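Local coordinates for aminoglycoside acetyltransferase meta-AAC0020 (Uncultured bacterium, PDB 5F48) that transfers an acetyl group from acetyl-coenzyme A to aminoglycoside antibiotics, as a member of the GNAT acetyltransferase family, at the interface of chains A and B. Coordinates in Å, arbitrary orientation; residue numbers count along the deposited sequence, not the author numbering. Chains: chain A/B, aminoglycoside acetyltransferase meta-AAC0020.

The interface of chains A and B. Residues chain A 126, 147-149; chain B 126, 128, 149-151.
The side-chain amide nitrogen NE2 of A:Gln126 is gripped by two acceptors of chain B: OE1 of B:Gln126, and ND1 of B:His151 at 2.9 Å. Both lie in the amide plane of A:Gln126, and both bonds are almost straight at the hydrogen, so the two N-H groups of this nitrogen are used. The two glutamines, related by the two-fold axis of the whole interface, meet tip to tip with amide planes only 9° apart. NE2 of B:Gln126 returns the bond to OE1 of A:Gln126 at 2.8 Å, approaching in the carbonyl plane on a lone pair, which closes a flat ring of two amides. Against the imidazole of B:His151 the amide of A:Gln126 is turned nearly perpendicular, 82° between planes, with its CD at the ring edge. With ND1 accepting here, the ring, if neutral, would probably carry its proton on NE2. An alanine in place of A:Gln126, present in both copies of the protein, would probably abolish the paired amides and leave ND1 of B:His151 without its donor and the imidazole freer to turn.

Strands 145-155 of the two chains pair antiparallel beside this cluster, as in a sheet continued across a probable dimer. N of A:Glu147 bonds to O of B:His151 at 2.8 Å, and N of B:His151 answers to O of A:Glu147. A second reciprocal pair joins the backbones of A:Val149 and B:Val149. Beneath the glutamines, CG1 of B:Val149, set anti to its backbone N (chi1 163°), packs on CB of A:Gln126 at 3.6 Å and also meets CG2 of A:Val149. On the other side of the strands, A:Gln148 runs alongside B:Val150, its chain bent at chi2 to bring the amide against CG2. Its OE1 binds water 1 at 3.1 Å, and the same water reaches the carbonyl oxygens of A:Val149 and B:Val149, each 3.2 Å from its oxygen.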
# COMPACT_ATOMS: atom_id res chain seq x y z
N GLN A 126 9.29 -2.69 0.97
CA GLN A 126 9.57 -3.86 0.15
C GLN A 126 10.70 -3.63 -0.83
O GLN A 126 10.98 -2.49 -1.22
CB GLN A 126 8.31 -4.27 -0.60
CG GLN A 126 7.13 -4.49 0.34
CD GLN A 126 5.92 -5.05 -0.37
OE1 GLN A 126 5.72 -4.79 -1.55
NE2 GLN A 126 5.12 -5.84 0.34
N GLU A 147 9.62 -11.27 5.06
CA GLU A 147 8.79 -12.33 4.51
C GLU A 147 8.96 -12.36 2.99
O GLU A 147 9.05 -11.31 2.36
CB GLU A 147 7.32 -12.10 4.87
CG GLU A 147 7.03 -11.91 6.35
CD GLU A 147 5.56 -11.59 6.64
OE1 GLU A 147 4.84 -11.15 5.71
OE2 GLU A 147 5.13 -11.79 7.79
N GLN A 148 9.04 -13.55 2.41
CA GLN A 148 9.07 -13.67 0.96
C GLN A 148 7.64 -13.59 0.42
O GLN A 148 6.76 -14.36 0.83
CB GLN A 148 9.72 -14.99 0.54
CG GLN A 148 11.14 -15.18 1.06
CD GLN A 148 12.14 -14.29 0.35
OE1 GLN A 148 11.99 -13.99 -0.83
NE2 GLN A 148 13.17 -13.85 1.08
N VAL A 149 7.39 -12.65 -0.48
CA VAL A 149 6.04 -12.49 -1.01
C VAL A 149 6.04 -12.44 -2.53
O VAL A 149 7.09 -12.23 -3.15
CB VAL A 149 5.35 -11.23 -0.46
CG1 VAL A 149 5.25 -11.31 1.06
CG2 VAL A 149 6.09 -10.01 -0.88
N GLN B 126 -0.84 -8.89 -3.27
CA GLN B 126 0.29 -9.72 -2.90
C GLN B 126 -0.15 -10.97 -2.16
O GLN B 126 -1.26 -11.04 -1.62
CB GLN B 126 1.27 -8.92 -2.04
CG GLN B 126 1.57 -7.53 -2.62
CD GLN B 126 2.79 -6.87 -1.98
OE1 GLN B 126 2.99 -6.94 -0.76
NE2 GLN B 126 3.62 -6.24 -2.80
N ASP B 128 1.79 -14.36 0.28
CA ASP B 128 3.00 -14.96 0.83
C ASP B 128 3.51 -16.08 -0.07
O ASP B 128 2.74 -16.87 -0.59
CB ASP B 128 2.76 -15.48 2.25
CG ASP B 128 2.40 -14.37 3.23
OD1 ASP B 128 2.41 -13.19 2.82
OD2 ASP B 128 2.12 -14.68 4.41
N VAL B 149 9.26 -10.53 -4.37
CA VAL B 149 9.54 -9.37 -3.54
C VAL B 149 9.87 -9.85 -2.13
O VAL B 149 9.38 -10.91 -1.71
CB VAL B 149 8.32 -8.40 -3.53
CG1 VAL B 149 8.38 -7.42 -2.38
CG2 VAL B 149 8.20 -7.68 -4.87
N VAL B 150 10.73 -9.13 -1.43
CA VAL B 150 10.93 -9.35 -0.01
C VAL B 150 10.25 -8.23 0.77
O VAL B 150 10.43 -7.04 0.47
CB VAL B 150 12.43 -9.43 0.35
CG1 VAL B 150 12.61 -9.74 1.82
CG2 VAL B 150 13.11 -10.46 -0.50
N HIS B 151 9.47 -8.63 1.77
CA HIS B 151 8.67 -7.70 2.55
C HIS B 151 9.25 -7.54 3.95
O HIS B 151 9.34 -8.53 4.69
CB HIS B 151 7.23 -8.22 2.61
CG HIS B 151 6.33 -7.49 3.56
ND1 HIS B 151 5.61 -6.37 3.20
CD2 HIS B 151 5.98 -7.77 4.84
CE1 HIS B 151 4.88 -5.97 4.23
NE2 HIS B 151 5.09 -6.80 5.24
O HOH W 1 9.92 -13.68 -3.13